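PDB 5DMD: flagellar assembly factor FliW from Geobacillus thermodenitrificans, which probably binds the translational repressor CsrA, relieving its block on flagellin synthesis, and binds flagellin to take part in flagellum assembly. Local coordinates for residues 100-105 with 137-142; 81-86 with 119-124. The protein carries 1 engineered substitution. One frame throughout, in Å; residues are numbered along the deposited sequence.

Interaction 1: 100-105 with 137-142; sequences DPFDDT and RLFPEK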
loop_
_atom_site.group_PDB
_atom_site.type_symbol
_atom_site.label_atom_id
_atom_site.label_comp_id
_atom_site.label_asym_id
_atom_site.label_seq_id
_atom_site.Cartn_x
_atom_site.Cartn_y
_atom_site.Cartn_z
ATOM N N ASP A 100 18.919 -2.898 2.129
ATOM C CA ASP A 100 20.095 -2.262 2.727
ATOM C C ASP A 100 21.252 -2.420 1.751
ATOM O O ASP A 100 21.682 -3.559 1.486
ATOM C CB ASP A 100 20.446 -2.916 4.064
ATOM C CG ASP A 100 21.226 -1.990 4.977
ATOM O OD1 ASP A 100 21.344 -0.791 4.654
ATOM O OD2 ASP A 100 21.722 -2.464 6.021
ATOM N N PRO A 101 21.779 -1.336 1.167
ATOM C CA PRO A 101 21.416 0.067 1.404
ATOM C C PRO A 101 20.059 0.406 0.815
ATOM O O PRO A 101 19.557 -0.313 -0.045
ATOM C CB PRO A 101 22.543 0.834 0.705
ATOM C CG PRO A 101 23.038 -0.077 -0.386
ATOM C CD PRO A 101 22.619 -1.491 -0.034
ATOM N N PHE A 102 19.454 1.508 1.266
ATOM C CA PHE A 102 18.091 1.820 0.855
ATOM C C PHE A 102 17.973 2.002 -0.654
ATOM O O PHE A 102 16.895 1.784 -1.217
ATOM C CB PHE A 102 17.592 3.083 1.552
ATOM C CG PHE A 102 16.181 3.434 1.195
ATOM C CD1 PHE A 102 15.902 4.550 0.423
ATOM C CD2 PHE A 102 15.137 2.635 1.617
ATOM C CE1 PHE A 102 14.606 4.860 0.087
ATOM C CE2 PHE A 102 13.837 2.941 1.285
ATOM C CZ PHE A 102 13.571 4.050 0.518
ATOM N N ASP A 103 19.061 2.392 -1.324
ATOM C CA ASP A 103 19.006 2.700 -2.745
ATOM C C ASP A 103 18.757 1.470 -3.606
ATOM O O ASP A 103 18.577 1.614 -4.817
ATOM C CB ASP A 103 20.320 3.356 -3.178
ATOM C CG ASP A 103 20.206 4.063 -4.505
ATOM O OD1 ASP A 103 19.476 5.072 -4.559
ATOM O OD2 ASP A 103 20.848 3.616 -5.487
ATOM N N ASP A 104 18.755 0.269 -3.030
ATOM C CA ASP A 104 18.410 -0.948 -3.750
ATOM C C ASP A 104 16.956 -1.348 -3.540
ATOM O O ASP A 104 16.547 -2.433 -3.961
ATOM C CB ASP A 104 19.341 -2.092 -3.340
ATOM C CG ASP A 104 20.752 -1.912 -3.866
ATOM O OD1 ASP A 104 20.955 -1.072 -4.773
ATOM O OD2 ASP A 104 21.661 -2.602 -3.354
ATOM N N THR A 105 16.171 -0.495 -2.883
ATOM C CA THR A 105 14.782 -0.820 -2.581
ATOM C C THR A 105 13.964 -0.897 -3.868
ATOM O O THR A 105 14.195 -0.146 -4.824
ATOM C CB THR A 105 14.215 0.248 -1.650
ATOM O OG1 THR A 105 14.878 0.149 -0.380
ATOM C CG2 THR A 105 12.704 0.112 -1.456
ATOM N N ARG A 137 13.021 -1.154 -9.267
ATOM C CA ARG A 137 13.888 -0.272 -8.490
ATOM C C ARG A 137 13.327 1.144 -8.409
ATOM O O ARG A 137 12.898 1.725 -9.410
ATOM C CB ARG A 137 15.295 -0.201 -9.094
ATOM C CG ARG A 137 16.187 -1.403 -8.832
ATOM C CD ARG A 137 17.570 -1.236 -9.498
ATOM N NE ARG A 137 18.264 -0.039 -9.035
ATOM C CZ ARG A 137 19.058 0.002 -7.972
ATOM N NH1 ARG A 137 19.251 -1.065 -7.212
ATOM N NH2 ARG A 137 19.653 1.148 -7.649
ATOM N N LEU A 138 13.392 1.718 -7.205
ATOM C CA LEU A 138 13.033 3.121 -7.019
ATOM C C LEU A 138 14.099 4.055 -7.568
ATOM O O LEU A 138 13.805 5.216 -7.859
ATOM C CB LEU A 138 12.844 3.427 -5.532
ATOM C CG LEU A 138 11.468 3.162 -4.922
ATOM C CD1 LEU A 138 11.086 1.685 -4.986
ATOM C CD2 LEU A 138 11.468 3.653 -3.479
ATOM N N PHE A 139 15.343 3.594 -7.662
ATOM C CA PHE A 139 16.459 4.447 -8.032
ATOM C C PHE A 139 17.215 3.845 -9.206
ATOM O O PHE A 139 17.247 2.620 -9.374
ATOM C CB PHE A 139 17.432 4.607 -6.851
ATOM C CG PHE A 139 16.783 5.164 -5.615
ATOM C CD1 PHE A 139 16.688 6.534 -5.422
ATOM C CD2 PHE A 139 16.280 4.322 -4.646
ATOM C CE1 PHE A 139 16.083 7.049 -4.288
ATOM C CE2 PHE A 139 15.674 4.828 -3.507
ATOM C CZ PHE A 139 15.578 6.194 -3.329
ATOM N N PRO A 140 17.834 4.680 -10.036
ATOM C CA PRO A 140 18.648 4.138 -11.127
ATOM C C PRO A 140 19.814 3.324 -10.585
ATOM O O PRO A 140 20.213 3.440 -9.427
ATOM C CB PRO A 140 19.132 5.387 -11.873
ATOM C CG PRO A 140 19.025 6.492 -10.882
ATOM C CD PRO A 140 17.874 6.152 -9.983
ATOM N N GLU A 141 20.338 2.455 -11.434
ATOM C CA GLU A 141 21.487 1.654 -11.045
ATOM C C GLU A 141 22.708 2.552 -10.856
ATOM O O GLU A 141 22.937 3.480 -11.634
ATOM C CB GLU A 141 21.766 0.632 -12.143
ATOM C CG GLU A 141 20.778 -0.526 -12.176
ATOM C CD GLU A 141 20.999 -1.522 -11.051
ATOM O OE1 GLU A 141 20.343 -2.586 -11.062
ATOM O OE2 GLU A 141 21.835 -1.258 -10.163
ATOM N N LYS A 142 23.484 2.302 -9.798
ATOM C CA LYS A 142 24.738 3.028 -9.649
ATOM C C LYS A 142 25.968 2.208 -9.987
ATOM O O LYS A 142 26.970 2.782 -10.404
ATOM C CB LYS A 142 24.938 3.579 -8.236
ATOM C CG LYS A 142 24.058 4.740 -7.848
ATOM C CD LYS A 142 24.594 5.327 -6.556
ATOM C CE LYS A 142 24.367 4.391 -5.398
ATOM N NZ LYS A 142 22.970 4.441 -4.956
HETATM O O HOH W 1 16.318 1.116 -6.218
HETATM O O HOH W 2 18.084 -3.488 -6.572
#
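Three hydrogen bonds grip the oxygen of water 1, which donates to Asp103 O and Thr105 O and accepts from Phe139 N, joining the 3-10 turn 102-104 to the chain that leaves strand 136-137. The turn lies in the loop between antiparallel strands 90-97 and 106-116, and a salt-bridge network of Asp103, Asp104, Arg137, Glu141 and Lys142 ties it to 137-142. Thr105 O has a second donor, Leu138 N at 3.1 Å, in the carbonyl plane and almost straight (174°). Arg137, its chain bent at chi3 (58°), lays its guanidinium beside the turn. Arg137 NH1 donates to Asp104 OD1 at 3.0 Å, a hydrogen bond within a salt bridge, in the guanidinium plane but from above the carboxylate plane. Water 2 accepts from the same NH1 and donates to Asp104 O. Arg137 NH2 pairs by charge with Asp103 OD2 at 3.5 Å. Arg137 NE donates to Phe139 O at 2.9 Å and NH2 to Pro140 O, so the group's rotation is fixed from both segments. Water 1 sits over one guanidinium face and Glu141 OE2 over the other. An alanine in place of Arg137 would take away the guanidinium, and would probably leave the turn and the Phe139 and Pro140 carbonyls less firmly held. Lys142 meets Asp103 OD2 tip to tip, though its NZ is less surely placed. Leu138 turns inward onto Leu96 and Tyr66. Phe102, its CG anti to the backbone N, brings CE1 to 3.7 Å from Phe139 CE2, the ring planes inclined at 72°.

Interaction 2: 81-86 with 119-124; sequences QLQITG and KRLGKQ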
loop_
_atom_site.group_PDB
_atom_site.type_symbol
_atom_site.label_atom_id
_atom_site.label_comp_id
_atom_site.label_asym_id
_atom_site.label_seq_id
_atom_site.Cartn_x
_atom_site.Cartn_y
_atom_site.Cartn_z
ATOM N N GLN A 81 -16.556 -3.048 -5.559
ATOM C CA GLN A 81 -16.269 -3.413 -4.175
ATOM C C GLN A 81 -15.863 -2.200 -3.353
ATOM O O GLN A 81 -16.205 -2.100 -2.167
ATOM C CB GLN A 81 -15.142 -4.446 -4.131
ATOM C CG GLN A 81 -15.569 -5.859 -4.476
ATOM C CD GLN A 81 -14.388 -6.771 -4.771
ATOM O OE1 GLN A 81 -13.328 -6.321 -5.202
ATOM N NE2 GLN A 81 -14.571 -8.067 -4.530
ATOM N N LEU A 82 -15.108 -1.284 -3.955
ATOM C CA LEU A 82 -14.608 -0.115 -3.254
ATOM C C LEU A 82 -15.477 1.116 -3.458
ATOM O O LEU A 82 -15.111 2.200 -2.985
ATOM C CB LEU A 82 -13.189 0.183 -3.720
ATOM C CG LEU A 82 -12.170 -0.883 -3.361
ATOM C CD1 LEU A 82 -10.820 -0.466 -3.845
ATOM C CD2 LEU A 82 -12.117 -1.145 -1.855
ATOM N N GLN A 83 -16.604 0.973 -4.161
ATOM C CA GLN A 83 -17.551 2.073 -4.396
ATOM C C GLN A 83 -16.886 3.288 -5.043
ATOM O O GLN A 83 -17.132 4.432 -4.658
ATOM C CB GLN A 83 -18.323 2.443 -3.127
ATOM C CG GLN A 83 -19.021 1.245 -2.496
ATOM C CD GLN A 83 -20.061 1.635 -1.466
ATOM O OE1 GLN A 83 -19.910 2.634 -0.764
ATOM N NE2 GLN A 83 -21.123 0.843 -1.369
ATOM N N ILE A 84 -16.052 3.041 -6.047
ATOM C CA ILE A 84 -15.280 4.091 -6.705
ATOM C C ILE A 84 -16.086 4.626 -7.882
ATOM O O ILE A 84 -16.481 3.864 -8.773
ATOM C CB ILE A 84 -13.914 3.563 -7.168
ATOM C CG1 ILE A 84 -13.025 3.232 -5.966
ATOM C CG2 ILE A 84 -13.219 4.576 -8.067
ATOM C CD1 ILE A 84 -11.876 2.307 -6.291
ATOM N N THR A 85 -16.329 5.942 -7.889
ATOM C CA THR A 85 -17.033 6.600 -8.987
ATOM C C THR A 85 -16.093 7.314 -9.946
ATOM O O THR A 85 -16.471 7.567 -11.095
ATOM C CB THR A 85 -18.019 7.644 -8.441
ATOM O OG1 THR A 85 -17.293 8.733 -7.854
ATOM C CG2 THR A 85 -18.908 7.025 -7.373
ATOM N N GLY A 86 -14.889 7.644 -9.499
ATOM C CA GLY A 86 -13.933 8.385 -10.298
ATOM C C GLY A 86 -12.628 8.448 -9.543
ATOM O O GLY A 86 -12.537 8.039 -8.382
ATOM N N LYS A 119 -14.805 6.546 2.030
ATOM C CA LYS A 119 -15.578 5.383 2.439
ATOM C C LYS A 119 -14.780 4.446 3.339
ATOM O O LYS A 119 -15.352 3.487 3.873
ATOM C CB LYS A 119 -16.053 4.608 1.205
ATOM C CG LYS A 119 -17.117 5.357 0.397
ATOM C CD LYS A 119 -18.295 5.784 1.273
ATOM C CE LYS A 119 -19.644 5.614 0.576
ATOM N NZ LYS A 119 -19.516 5.395 -0.893
ATOM N N ARG A 120 -13.478 4.693 3.497
ATOM C CA ARG A 120 -12.623 3.879 4.365
ATOM C C ARG A 120 -12.607 2.408 3.949
ATOM O O ARG A 120 -12.696 1.507 4.792
ATOM C CB ARG A 120 -13.011 4.029 5.842
ATOM C CG ARG A 120 -12.877 5.427 6.409
ATOM C CD ARG A 120 -11.489 6.003 6.228
ATOM N NE ARG A 120 -11.189 6.955 7.290
ATOM C CZ ARG A 120 -11.100 8.267 7.120
ATOM N NH1 ARG A 120 -11.267 8.824 5.931
ATOM N NH2 ARG A 120 -10.842 9.043 8.171
ATOM N N LEU A 121 -12.507 2.156 2.644
ATOM C CA LEU A 121 -12.474 0.801 2.107
ATOM C C LEU A 121 -11.199 0.582 1.303
ATOM O O LEU A 121 -10.813 1.432 0.496
ATOM C CB LEU A 121 -13.660 0.581 1.166
ATOM C CG LEU A 121 -15.064 0.723 1.746
ATOM C CD1 LEU A 121 -16.100 0.751 0.612
ATOM C CD2 LEU A 121 -15.368 -0.404 2.722
ATOM N N GLY A 122 -10.574 -0.586 1.477
ATOM C CA GLY A 122 -9.309 -0.868 0.822
ATOM C C GLY A 122 -9.275 -2.251 0.198
ATOM O O GLY A 122 -10.006 -3.157 0.598
ATOM N N LYS A 123 -8.397 -2.396 -0.794
ATOM C CA LYS A 123 -8.143 -3.679 -1.429
ATOM C C LYS A 123 -6.717 -3.671 -1.953
ATOM O O LYS A 123 -6.236 -2.639 -2.424
ATOM C CB LYS A 123 -9.108 -3.904 -2.606
ATOM C CG LYS A 123 -8.924 -5.232 -3.354
ATOM C CD LYS A 123 -10.001 -5.419 -4.420
ATOM C CE LYS A 123 -9.822 -6.749 -5.140
ATOM N NZ LYS A 123 -10.806 -6.910 -6.255
ATOM N N GLN A 124 -6.036 -4.815 -1.870
ATOM C CA GLN A 124 -4.815 -5.005 -2.648
ATOM C C GLN A 124 -5.190 -5.701 -3.946
ATOM O O GLN A 124 -5.656 -6.848 -3.926
ATOM C CB GLN A 124 -3.742 -5.802 -1.902
ATOM C CG GLN A 124 -2.490 -5.967 -2.765
ATOM C CD GLN A 124 -1.270 -6.439 -2.005
ATOM O OE1 GLN A 124 -1.376 -7.218 -1.052
ATOM N NE2 GLN A 124 -0.102 -5.971 -2.422
HETATM O O HOH W 3 -18.011 6.164 -3.036
#
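Leu82 CD2 lies against strand 121-124, 3.8 Å from Leu121 CB and 3.7 Å from Gly122 C. This leucine is the apolar centre of a contact in which the Schellman motif ending helix 76-81 packs on a strand edged by a G1 beta bulge at Arg120 and Leu121. With CG anti to its carbonyl carbon, Leu82 reaches over the strand and sets CD1 4.0 Å from Lys123 CB, the two side chains crossing at about a right angle. Leu121 CD1 lies against the end of the helix, 4.0 Å from Gln81 O. Two lysine-to-glutamine hydrogen bonds flank this apolar patch. The fully extended Lys123 carries NZ to Gln81 OE1, 2.8 Å away in the carbonyl plane. Lys119, bent at chi2, chi3 and chi4, curls its NZ to within 2.8 Å of Gln83 OE1, approaching from above the amide plane. Each ammonium has a further partner: Thr78 OG1, back in the helix, for Lys123, and water 3 for Lys119. Farther out, the backbone sets these groups. Gln83 takes a positive phi (55°) as the helix ends, and Arg120 takes one (59°) at the bulge. Asn116 ties both turns together, its ND2 bonded to Leu82 O and its OD1 to Lys119 N. Val114 of the paired strand 106-116 lies against Leu82 and hydrogen-bonds through its backbone to Lys123. Beyond Gln83, water 3 donates to Gln83 O at 2.5 Å and accepts from Lys119 NZ at 2.7 Å.

Interactions 1 and 2 lie on opposite sides of the chain's centre, their own centres about 32 Å apart and their nearest atoms about 14 Å apart, so they do not touch. Their segments alternate along the chain, and strands 90-97 and 106-116 connect them: the first runs from just beyond 81-86 toward 100-105, the second from just after 100-105 toward 119-124. Strand 106-116 also pairs with both 121-124 and 136-137, so each contact flanks this shared strand. Interaction 1 fixes a loop and the outgoing C-terminal chain largely through charge and water, whereas interaction 2 seats a helix end on the sheet around Leu82. Neither contact includes a bound ligand.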